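Local structure of glycine oxidase (Bacillus cereus ATCC 14579, 7CYX) at residues G209-T213 with G224-V228; E314-M318 with A329-H333; L307-S311 with G332-N336. The protein probably oxidises glycine with molecular oxygen and water to glyoxylate, hydrogen peroxide and ammonium, using bound FAD, as a step towards thiamine diphosphate. The contacts are given in a common frame with arbitrary orientation. Numbering follows the deposited sequence.

Contact 1 of 3, residues G209-T213 with G224-V228; sequences GSWST and GTYPV. With FAD (flavin-adenine dinucleotide), chain C.
The start of a strand can be joined to a cofactor-binding loop through side-chain hydroxyls, and here the rotamers decide how. T225 does most of the work. It opens the extended run T225-V228 (phi/psi -129/154 at T225), its CB points toward the loop G209-T213, and the p rotamer (chi1 59°) lets T225 OG1 donate to G209 O at 2.8 Å. The loop makes a tight turn there, S210 and W211 forming a short 3-10 segment, so that S212 N also bonds G209 O, at 3.2 Å. T213 (chi1 m) makes the reciprocal bond: T213 OG1 accepts from T225 N at 2.9 Å (146° at the hydrogen). In register, T213 lies beside G224 (CA-CA 4.1 Å) and S210 beside Y226 (4.9 Å). A CB on G224 would run into T213 OG1. S210, also m, lays OG 3.4 Å from P227 CA while hydrogen-bonding L307 O. W211 (chi1 m, chi2 -95°) turns away from the strand; its CB lies 3.6 Å from N7A of the FAD adenine. G209 has phi 35°, and any CB would strike FAD O3P; its N is 3.4 Å from FAD C5B. Y226, chi1 60°, leaves the loop and stacks on H270. This is a loop-to-strand junction beside the adenosine and pyrophosphate of FAD, part of the dinucleotide site of a DAO-family flavoprotein.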
loop_
_atom_site.group_PDB
_atom_site.type_symbol
_atom_site.label_atom_id
_atom_site.label_comp_id
_atom_site.label_asym_id
_atom_site.label_seq_id
_atom_site.Cartn_x
_atom_site.Cartn_y
_atom_site.Cartn_z
ATOM N N GLY A 209 4.214 -19.434 -14.147
ATOM C CA GLY A 209 2.880 -19.151 -14.668
ATOM C C GLY A 209 2.699 -19.634 -16.097
ATOM O O GLY A 209 3.030 -20.772 -16.406
ATOM N N SER A 210 2.248 -18.711 -16.963
ATOM C CA SER A 210 1.956 -18.935 -18.393
ATOM C C SER A 210 3.156 -19.456 -19.202
ATOM O O SER A 210 2.966 -19.875 -20.332
ATOM C CB SER A 210 1.440 -17.667 -19.019
ATOM O OG SER A 210 0.127 -17.364 -18.573
ATOM N N TRP A 211 4.374 -19.428 -18.650
ATOM C CA TRP A 211 5.632 -19.736 -19.388
ATOM C C TRP A 211 6.249 -21.070 -18.941
ATOM O O TRP A 211 7.380 -21.404 -19.331
ATOM C CB TRP A 211 6.642 -18.596 -19.165
ATOM C CG TRP A 211 6.239 -17.274 -19.746
ATOM C CD1 TRP A 211 6.609 -16.783 -20.961
ATOM C CD2 TRP A 211 5.394 -16.269 -19.149
ATOM N NE1 TRP A 211 6.043 -15.556 -21.175
ATOM C CE2 TRP A 211 5.306 -15.202 -20.075
ATOM C CE3 TRP A 211 4.706 -16.153 -17.936
ATOM C CZ2 TRP A 211 4.548 -14.054 -19.828
ATOM C CZ3 TRP A 211 3.962 -15.017 -17.689
ATOM C CH2 TRP A 211 3.885 -13.982 -18.624
ATOM N N SER A 212 5.539 -21.823 -18.094
ATOM C CA SER A 212 6.112 -23.024 -17.469
ATOM C C SER A 212 6.309 -24.177 -18.469
ATOM O O SER A 212 7.037 -25.093 -18.152
ATOM C CB SER A 212 5.267 -23.499 -16.297
ATOM O OG SER A 212 5.249 -22.535 -15.255
ATOM N N THR A 213 5.656 -24.146 -19.637
ATOM C CA THR A 213 5.554 -25.330 -20.506
ATOM C C THR A 213 6.914 -26.018 -20.737
ATOM O O THR A 213 7.015 -27.216 -20.514
ATOM C CB THR A 213 4.848 -24.998 -21.824
ATOM O OG1 THR A 213 3.487 -24.711 -21.494
ATOM C CG2 THR A 213 4.892 -26.142 -22.817
ATOM N N GLY A 224 1.657 -28.742 -19.528
ATOM C CA GLY A 224 1.986 -27.365 -19.916
ATOM C C GLY A 224 0.960 -26.342 -19.495
ATOM O O GLY A 224 -0.112 -26.713 -19.056
ATOM N N THR A 225 1.336 -25.079 -19.623
ATOM C CA THR A 225 0.453 -23.936 -19.332
ATOM C C THR A 225 0.500 -23.003 -20.535
ATOM O O THR A 225 1.472 -23.030 -21.264
ATOM C CB THR A 225 0.897 -23.192 -18.071
ATOM O OG1 THR A 225 2.228 -22.738 -18.282
ATOM C CG2 THR A 225 0.854 -24.048 -16.829
ATOM N N TYR A 226 -0.555 -22.233 -20.725
ATOM C CA TYR A 226 -0.610 -21.246 -21.819
ATOM C C TYR A 226 -1.331 -20.017 -21.285
ATOM O O TYR A 226 -2.117 -20.145 -20.366
ATOM C CB TYR A 226 -1.276 -21.823 -23.065
ATOM C CG TYR A 226 -2.691 -22.294 -22.888
ATOM C CD1 TYR A 226 -3.756 -21.447 -23.085
ATOM C CD2 TYR A 226 -2.964 -23.597 -22.536
ATOM C CE1 TYR A 226 -5.056 -21.884 -22.934
ATOM C CE2 TYR A 226 -4.257 -24.050 -22.371
ATOM C CZ TYR A 226 -5.310 -23.190 -22.575
ATOM O OH TYR A 226 -6.581 -23.633 -22.414
ATOM N N PRO A 227 -1.053 -18.822 -21.825
ATOM C CA PRO A 227 -1.705 -17.586 -21.380
ATOM C C PRO A 227 -3.131 -17.340 -21.889
ATOM O O PRO A 227 -3.393 -17.419 -23.088
ATOM C CB PRO A 227 -0.851 -16.477 -22.036
ATOM C CG PRO A 227 -0.352 -17.133 -23.314
ATOM C CD PRO A 227 -0.047 -18.562 -22.872
ATOM N N VAL A 228 -4.018 -16.945 -20.977
ATOM C CA VAL A 228 -5.317 -16.472 -21.366
ATOM C C VAL A 228 -5.386 -14.991 -21.003
ATOM O O VAL A 228 -5.476 -14.630 -19.844
ATOM C CB VAL A 228 -6.436 -17.335 -20.754
ATOM C CG1 VAL A 228 -7.810 -16.807 -21.110
ATOM C CG2 VAL A 228 -6.287 -18.802 -21.173
HETATM P PA FAD C . 2.689 -15.148 -12.671
HETATM O O1A FAD C . 2.254 -14.091 -11.735
HETATM O O2A FAD C . 2.552 -14.856 -14.138
HETATM O O5B FAD C . 4.156 -15.535 -12.256
HETATM C C5B FAD C . 4.969 -16.226 -13.147
HETATM C C4B FAD C . 6.304 -15.541 -13.042
HETATM O O4B FAD C . 7.291 -16.433 -13.525
HETATM C C3B FAD C . 6.386 -14.299 -13.902
HETATM O O3B FAD C . 6.734 -13.200 -13.032
HETATM C C2B FAD C . 7.491 -14.567 -14.920
HETATM O O2B FAD C . 8.374 -13.444 -15.044
HETATM C C1B FAD C . 8.254 -15.680 -14.269
HETATM N N9A FAD C . 8.955 -16.589 -15.172
HETATM C C8A FAD C . 8.385 -17.307 -16.160
HETATM N N7A FAD C . 9.312 -18.057 -16.785
HETATM C C5A FAD C . 10.479 -17.853 -16.154
HETATM C C6A FAD C . 11.840 -18.357 -16.322
HETATM N N6A FAD C . 12.066 -19.238 -17.321
HETATM N N1A FAD C . 12.809 -17.878 -15.499
HETATM C C2A FAD C . 12.519 -16.979 -14.550
HETATM N N3A FAD C . 11.284 -16.468 -14.339
HETATM C C4A FAD C . 10.246 -16.880 -15.094
HETATM N N1 FAD C . -7.027 -14.926 -9.366
HETATM C C2 FAD C . -7.829 -14.941 -8.254
HETATM O O2 FAD C . -7.554 -15.821 -7.403
HETATM N N3 FAD C . -8.847 -14.065 -8.073
HETATM C C4 FAD C . -9.081 -13.095 -8.985
HETATM O O4 FAD C . -9.982 -12.227 -8.850
HETATM C C4X FAD C . -8.256 -13.055 -10.219
HETATM N N5 FAD C . -8.467 -12.150 -11.182
HETATM C C5X FAD C . -7.687 -12.118 -12.281
HETATM C C6 FAD C . -7.914 -11.148 -13.242
HETATM C C7 FAD C . -7.131 -11.107 -14.383
HETATM C C7M FAD C . -7.385 -10.056 -15.450
HETATM C C8 FAD C . -6.046 -12.064 -14.568
HETATM C C8M FAD C . -5.159 -12.027 -15.804
HETATM C C9 FAD C . -5.824 -13.009 -13.619
HETATM C C9A FAD C . -6.590 -13.086 -12.478
HETATM N N10 FAD C . -6.333 -14.047 -11.490
HETATM C C10 FAD C . -7.182 -14.050 -10.360
HETATM C "C1'" FAD C . -5.335 -15.116 -11.633
HETATM C "C2'" FAD C . -3.971 -14.922 -11.052
HETATM O "O2'" FAD C . -3.420 -13.721 -11.619
HETATM C "C3'" FAD C . -3.135 -16.127 -11.446
HETATM O "O3'" FAD C . -3.885 -17.375 -11.365
HETATM C "C4'" FAD C . -1.842 -16.066 -10.624
HETATM O "O4'" FAD C . -1.269 -14.749 -10.695
HETATM C "C5'" FAD C . -0.779 -16.997 -11.141
HETATM O "O5'" FAD C . 0.419 -16.677 -10.459
HETATM P P FAD C . 1.797 -17.294 -10.966
HETATM O O1P FAD C . 1.629 -18.728 -11.317
HETATM O O2P FAD C . 2.858 -16.849 -9.996
HETATM O O3P FAD C . 1.878 -16.529 -12.397
#

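Contact 2 of 3, residues E314-M318 with A329-H333; sequences EAPYM and ACTGH
A beta hairpin can tolerate an irregularity in its register, as strands 317-318 and 327-331 do. After extended A315 comes P316, its CA 4.0 Å from G332 CA. P316 CB sits 3.7 Å from the H333 ring centroid, over its face, a CH-pi contact; H333 (chi1 m) hydrogen-bonds S344 through NE2. Y317 and T331 form a hydrogen-bonded pair, Y317 N to T331 O at 2.9 Å and T331 N to Y317 O at 3.3 Å. The Y317 side chain (chi1 m, -45°) lies on the same face as T331, and its OH hydrogen-bonds G224 O. C330 and T331 both face Y317, a classic beta bulge, with C330 CA 3.0 Å from Y317 O. M318 and C330 form a non-hydrogen-bonded pair (CA-CA 4.4 Å), M318 SD lying 3.9 Å from C330 SG and 3.6 Å from H333 NE2. G332 (phi/psi 103/36) has no room for CB. M318 and C330 pack on helix 341-352, M318 also on 360-365; strand 317-318 is the sheet's outermost within this chain, with 327-331 between it and 203-206.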
loop_
_atom_site.group_PDB
_atom_site.type_symbol
_atom_site.label_atom_id
_atom_site.label_comp_id
_atom_site.label_asym_id
_atom_site.label_seq_id
_atom_site.Cartn_x
_atom_site.Cartn_y
_atom_site.Cartn_z
ATOM N N GLU A 314 -6.249 -28.675 -17.132
ATOM C CA GLU A 314 -7.347 -27.860 -16.536
ATOM C C GLU A 314 -7.321 -27.834 -15.004
ATOM O O GLU A 314 -8.363 -27.622 -14.395
ATOM C CB GLU A 314 -8.705 -28.338 -17.023
ATOM C CG GLU A 314 -8.993 -27.961 -18.446
ATOM C CD GLU A 314 -10.422 -28.309 -18.784
ATOM O OE1 GLU A 314 -10.765 -29.490 -18.695
ATOM O OE2 GLU A 314 -11.179 -27.392 -19.095
ATOM N N ALA A 315 -6.144 -27.995 -14.430
ATOM C CA ALA A 315 -5.923 -27.992 -12.980
ATOM C C ALA A 315 -4.442 -27.723 -12.792
ATOM O O ALA A 315 -3.667 -28.216 -13.573
ATOM C CB ALA A 315 -6.306 -29.325 -12.418
ATOM N N PRO A 316 -4.018 -26.977 -11.766
ATOM C CA PRO A 316 -2.613 -26.696 -11.598
ATOM C C PRO A 316 -1.804 -27.953 -11.273
ATOM O O PRO A 316 -2.311 -28.847 -10.665
ATOM C CB PRO A 316 -2.609 -25.772 -10.378
ATOM C CG PRO A 316 -3.853 -26.143 -9.634
ATOM C CD PRO A 316 -4.856 -26.423 -10.720
ATOM N N TYR A 317 -0.559 -27.970 -11.723
ATOM C CA TYR A 317 0.343 -29.088 -11.398
ATOM C C TYR A 317 1.060 -28.706 -10.114
ATOM O O TYR A 317 1.751 -27.715 -10.103
ATOM C CB TYR A 317 1.365 -29.294 -12.506
ATOM C CG TYR A 317 0.810 -29.265 -13.901
ATOM C CD1 TYR A 317 0.730 -28.083 -14.593
ATOM C CD2 TYR A 317 0.392 -30.418 -14.535
ATOM C CE1 TYR A 317 0.243 -28.043 -15.879
ATOM C CE2 TYR A 317 -0.109 -30.395 -15.820
ATOM C CZ TYR A 317 -0.174 -29.200 -16.499
ATOM O OH TYR A 317 -0.640 -29.124 -17.770
ATOM N N MET A 318 0.809 -29.452 -9.050
ATOM C CA MET A 318 1.433 -29.214 -7.730
ATOM C C MET A 318 2.016 -30.542 -7.257
ATOM O O MET A 318 1.255 -31.369 -6.770
ATOM C CB MET A 318 0.377 -28.744 -6.737
ATOM C CG MET A 318 -0.530 -27.693 -7.295
ATOM S SD MET A 318 -0.878 -26.448 -6.075
ATOM C CE MET A 318 -2.488 -26.992 -5.528
ATOM N N ALA A 329 6.884 -28.870 -9.232
ATOM C CA ALA A 329 6.065 -28.042 -10.113
ATOM C C ALA A 329 4.920 -27.441 -9.303
ATOM O O ALA A 329 4.390 -28.115 -8.422
ATOM C CB ALA A 329 5.516 -28.875 -11.252
ATOM N N CYS A 330 4.533 -26.208 -9.653
ATOM C CA CYS A 330 3.457 -25.475 -8.995
ATOM C C CYS A 330 3.024 -24.303 -9.895
ATOM O O CYS A 330 3.382 -23.174 -9.639
ATOM C CB CYS A 330 3.883 -25.021 -7.595
ATOM S SG CYS A 330 2.498 -24.511 -6.540
ATOM N N THR A 331 2.235 -24.610 -10.941
ATOM C CA THR A 331 1.697 -23.629 -11.906
ATOM C C THR A 331 0.478 -24.204 -12.614
ATOM O O THR A 331 0.302 -25.396 -12.651
ATOM C CB THR A 331 2.667 -23.256 -13.038
ATOM O OG1 THR A 331 3.510 -24.392 -13.217
ATOM C CG2 THR A 331 3.471 -22.015 -12.733
ATOM N N GLY A 332 -0.319 -23.305 -13.195
ATOM C CA GLY A 332 -1.509 -23.635 -13.936
ATOM C C GLY A 332 -2.762 -23.379 -13.128
ATOM O O GLY A 332 -3.720 -24.120 -13.271
ATOM N N HIS A 333 -2.750 -22.310 -12.315
ATOM C CA HIS A 333 -3.831 -21.988 -11.391
ATOM C C HIS A 333 -4.921 -21.173 -12.091
ATOM O O HIS A 333 -5.985 -20.898 -11.508
ATOM C CB HIS A 333 -3.283 -21.231 -10.169
ATOM C CG HIS A 333 -2.424 -22.052 -9.265
ATOM N ND1 HIS A 333 -1.112 -22.301 -9.546
ATOM C CD2 HIS A 333 -2.695 -22.667 -8.086
ATOM C CE1 HIS A 333 -0.574 -23.016 -8.566
ATOM N NE2 HIS A 333 -1.534 -23.274 -7.656
#

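Contact 3 of 3, residues L307-S311 with G332-N336; sequences LRPQS and GHYRN. With FAD (flavin-adenine dinucleotide), chain C.
When a strand end meets a loop over a cofactor, one aromatic side chain can organise the meeting. Y334 is that residue, with P309 and R308 next on the strand side. R308 to S311 and G332 to R335 run 133° apart, with Q310 beside Y334 (CA-CA 4.4 Å) and S311 beside G332 (4.3 Å). Y334 has phi/psi 56/-108, in a type II' turn from H333 to N336 closed by N336 N to H333 O at 3.0 Å. Its chi1 is t and chi2 36°, placing one ring face under the Q310 amide, Q310 NE2 lying 3.3 Å from Y334 CE2, while R308 CB stands 3.9 Å from Y334 CD1. P309 centres an inverse gamma turn. P309 O accepts a weak hydrogen bond from Y334 N (2.9 Å, 129°) and a CA-H...O contact from G332 CA (3.3 Å). R308 (m, t, t) points toward the loop, its CD 4.0 Å from R335 CG, and lays a guanidinium face over FAD C8; NH2 and NH1 hydrogen-bond the carbonyls of T266 and V228. Y334 O accepts from FAD O3' at 2.6 Å, and R335 O lies 3.1 Å from FAD N1. The polar link between strand and loop is thus slight and backbone-borne, the rest packing; the turn's shortest hydrogen bond is to ribityl O3' of FAD, which implies that its backbone serves to hold the cofactor as well as the strand.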
loop_
_atom_site.group_PDB
_atom_site.type_symbol
_atom_site.label_atom_id
_atom_site.label_comp_id
_atom_site.label_asym_id
_atom_site.label_seq_id
_atom_site.Cartn_x
_atom_site.Cartn_y
_atom_site.Cartn_z
ATOM N N LEU A 307 -1.958 -12.081 -18.008
ATOM C CA LEU A 307 -1.893 -13.382 -18.695
ATOM C C LEU A 307 -2.167 -14.513 -17.694
ATOM O O LEU A 307 -1.237 -15.006 -17.031
ATOM C CB LEU A 307 -0.510 -13.542 -19.342
ATOM C CG LEU A 307 -0.113 -12.405 -20.286
ATOM C CD1 LEU A 307 1.201 -12.719 -20.988
ATOM C CD2 LEU A 307 -1.203 -12.126 -21.311
ATOM N N ARG A 308 -3.447 -14.917 -17.607
ATOM C CA ARG A 308 -3.853 -16.017 -16.770
ATOM C C ARG A 308 -3.183 -17.297 -17.245
ATOM O O ARG A 308 -3.338 -17.703 -18.402
ATOM C CB ARG A 308 -5.358 -16.274 -16.834
ATOM C CG ARG A 308 -6.241 -15.068 -16.565
ATOM C CD ARG A 308 -7.668 -15.437 -16.900
ATOM N NE ARG A 308 -8.596 -14.342 -16.770
ATOM C CZ ARG A 308 -8.928 -13.541 -17.760
ATOM N NH1 ARG A 308 -8.182 -13.528 -18.854
ATOM N NH2 ARG A 308 -10.017 -12.792 -17.660
ATOM N N PRO A 309 -2.500 -18.021 -16.335
ATOM C CA PRO A 309 -1.851 -19.283 -16.690
ATOM C C PRO A 309 -2.808 -20.488 -16.678
ATOM O O PRO A 309 -2.916 -21.180 -15.677
ATOM C CB PRO A 309 -0.786 -19.419 -15.598
ATOM C CG PRO A 309 -1.423 -18.787 -14.397
ATOM C CD PRO A 309 -2.304 -17.662 -14.923
ATOM N N GLN A 310 -3.460 -20.746 -17.816
ATOM C CA GLN A 310 -4.265 -21.940 -17.999
ATOM C C GLN A 310 -3.354 -23.176 -17.956
ATOM O O GLN A 310 -2.191 -23.143 -18.351
ATOM C CB GLN A 310 -5.073 -21.879 -19.292
ATOM C CG GLN A 310 -5.992 -23.084 -19.525
ATOM C CD GLN A 310 -6.826 -23.465 -18.322
ATOM O OE1 GLN A 310 -6.327 -23.979 -17.324
ATOM N NE2 GLN A 310 -8.120 -23.225 -18.422
ATOM N N SER A 311 -3.947 -24.250 -17.462
ATOM C CA SER A 311 -3.296 -25.568 -17.360
ATOM C C SER A 311 -3.724 -26.395 -18.572
ATOM O O SER A 311 -4.851 -26.255 -18.997
ATOM C CB SER A 311 -3.748 -26.221 -16.096
ATOM O OG SER A 311 -3.156 -27.480 -15.945
ATOM N N GLY A 332 -0.319 -23.305 -13.195
ATOM C CA GLY A 332 -1.509 -23.635 -13.936
ATOM C C GLY A 332 -2.762 -23.379 -13.128
ATOM O O GLY A 332 -3.720 -24.120 -13.271
ATOM N N HIS A 333 -2.750 -22.310 -12.315
ATOM C CA HIS A 333 -3.831 -21.988 -11.391
ATOM C C HIS A 333 -4.921 -21.173 -12.091
ATOM O O HIS A 333 -5.985 -20.898 -11.508
ATOM C CB HIS A 333 -3.283 -21.231 -10.169
ATOM C CG HIS A 333 -2.424 -22.052 -9.265
ATOM N ND1 HIS A 333 -1.112 -22.301 -9.546
ATOM C CD2 HIS A 333 -2.695 -22.667 -8.086
ATOM C CE1 HIS A 333 -0.574 -23.016 -8.566
ATOM N NE2 HIS A 333 -1.534 -23.274 -7.656
ATOM N N TYR A 334 -4.622 -20.726 -13.315
ATOM C CA TYR A 334 -5.599 -20.118 -14.201
ATOM C C TYR A 334 -6.257 -18.936 -13.493
ATOM O O TYR A 334 -5.605 -17.959 -13.284
ATOM C CB TYR A 334 -6.580 -21.178 -14.699
ATOM C CG TYR A 334 -7.527 -20.691 -15.758
ATOM C CD1 TYR A 334 -7.112 -19.777 -16.717
ATOM C CD2 TYR A 334 -8.819 -21.179 -15.841
ATOM C CE1 TYR A 334 -7.959 -19.341 -17.721
ATOM C CE2 TYR A 334 -9.685 -20.743 -16.834
ATOM C CZ TYR A 334 -9.247 -19.830 -17.785
ATOM O OH TYR A 334 -10.071 -19.389 -18.782
ATOM N N ARG A 335 -7.523 -19.062 -13.092
ATOM C CA ARG A 335 -8.311 -17.955 -12.645
ATOM C C ARG A 335 -8.340 -17.839 -11.101
ATOM O O ARG A 335 -9.069 -17.001 -10.561
ATOM C CB ARG A 335 -9.750 -18.124 -13.163
ATOM C CG ARG A 335 -9.965 -17.741 -14.618
ATOM C CD ARG A 335 -11.412 -17.852 -15.069
ATOM N NE ARG A 335 -12.321 -16.977 -14.337
ATOM C CZ ARG A 335 -13.136 -17.361 -13.343
ATOM N NH1 ARG A 335 -13.227 -18.638 -13.002
ATOM N NH2 ARG A 335 -13.845 -16.453 -12.685
ATOM N N ASN A 336 -7.614 -18.692 -10.373
ATOM C CA ASN A 336 -7.812 -18.791 -8.929
ATOM C C ASN A 336 -6.470 -18.922 -8.191
ATOM O O ASN A 336 -6.418 -19.467 -7.105
ATOM C CB ASN A 336 -8.708 -19.983 -8.579
ATOM C CG ASN A 336 -10.108 -19.862 -9.138
ATOM O OD1 ASN A 336 -10.934 -19.118 -8.610
ATOM N ND2 ASN A 336 -10.380 -20.587 -10.215
HETATM P PA FAD C . 2.689 -15.148 -12.671
HETATM O O1A FAD C . 2.254 -14.091 -11.735
HETATM O O2A FAD C . 2.552 -14.856 -14.138
HETATM O O5B FAD C . 4.156 -15.535 -12.256
HETATM C C5B FAD C . 4.969 -16.226 -13.147
HETATM C C4B FAD C . 6.304 -15.541 -13.042
HETATM O O4B FAD C . 7.291 -16.433 -13.525
HETATM C C3B FAD C . 6.386 -14.299 -13.902
HETATM O O3B FAD C . 6.734 -13.200 -13.032
HETATM C C2B FAD C . 7.491 -14.567 -14.920
HETATM O O2B FAD C . 8.374 -13.444 -15.044
HETATM C C1B FAD C . 8.254 -15.680 -14.269
HETATM N N9A FAD C . 8.955 -16.589 -15.172
HETATM C C8A FAD C . 8.385 -17.307 -16.160
HETATM N N7A FAD C . 9.312 -18.057 -16.785
HETATM C C5A FAD C . 10.479 -17.853 -16.154
HETATM C C6A FAD C . 11.840 -18.357 -16.322
HETATM N N6A FAD C . 12.066 -19.238 -17.321
HETATM N N1A FAD C . 12.809 -17.878 -15.499
HETATM C C2A FAD C . 12.519 -16.979 -14.550
HETATM N N3A FAD C . 11.284 -16.468 -14.339
HETATM C C4A FAD C . 10.246 -16.880 -15.094
HETATM N N1 FAD C . -7.027 -14.926 -9.366
HETATM C C2 FAD C . -7.829 -14.941 -8.254
HETATM O O2 FAD C . -7.554 -15.821 -7.403
HETATM N N3 FAD C . -8.847 -14.065 -8.073
HETATM C C4 FAD C . -9.081 -13.095 -8.985
HETATM O O4 FAD C . -9.982 -12.227 -8.850
HETATM C C4X FAD C . -8.256 -13.055 -10.219
HETATM N N5 FAD C . -8.467 -12.150 -11.182
HETATM C C5X FAD C . -7.687 -12.118 -12.281
HETATM C C6 FAD C . -7.914 -11.148 -13.242
HETATM C C7 FAD C . -7.131 -11.107 -14.383
HETATM C C7M FAD C . -7.385 -10.056 -15.450
HETATM C C8 FAD C . -6.046 -12.064 -14.568
HETATM C C8M FAD C . -5.159 -12.027 -15.804
HETATM C C9 FAD C . -5.824 -13.009 -13.619
HETATM C C9A FAD C . -6.590 -13.086 -12.478
HETATM N N10 FAD C . -6.333 -14.047 -11.490
HETATM C C10 FAD C . -7.182 -14.050 -10.360
HETATM C "C1'" FAD C . -5.335 -15.116 -11.633
HETATM C "C2'" FAD C . -3.971 -14.922 -11.052
HETATM O "O2'" FAD C . -3.420 -13.721 -11.619
HETATM C "C3'" FAD C . -3.135 -16.127 -11.446
HETATM O "O3'" FAD C . -3.885 -17.375 -11.365
HETATM C "C4'" FAD C . -1.842 -16.066 -10.624
HETATM O "O4'" FAD C . -1.269 -14.749 -10.695
HETATM C "C5'" FAD C . -0.779 -16.997 -11.141
HETATM O "O5'" FAD C . 0.419 -16.677 -10.459
HETATM P P FAD C . 1.797 -17.294 -10.966
HETATM O O1P FAD C . 1.629 -18.728 -11.317
HETATM O O2P FAD C . 2.858 -16.849 -9.996
HETATM O O3P FAD C . 1.878 -16.529 -12.397
#

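In the fold
All three contacts are buried, and contact 3 lies nearest the chain's centre. Contacts 1 and 3 meet on neighbouring strands of the larger sheet, 225-236 and 299-311, and both touch FAD, the first near adenosine and pyrophosphate, the third along the ribityl chain and flavin; contact 2 touches it through T331. Contacts 2 and 3 share G332 and H333, so the loop leaving the hairpin goes straight into the cofactor site. Y317 OH, 2.8 Å from G224 O, ties contact 2 to contact 1. Chemistry follows place: threonine hydroxyls join loop to strand, backbone pairing with sulfur and proline packing builds the sheet edge, and in contact 3 tyrosine and amide pack together while R308 and the turn's backbone meet the cofactor.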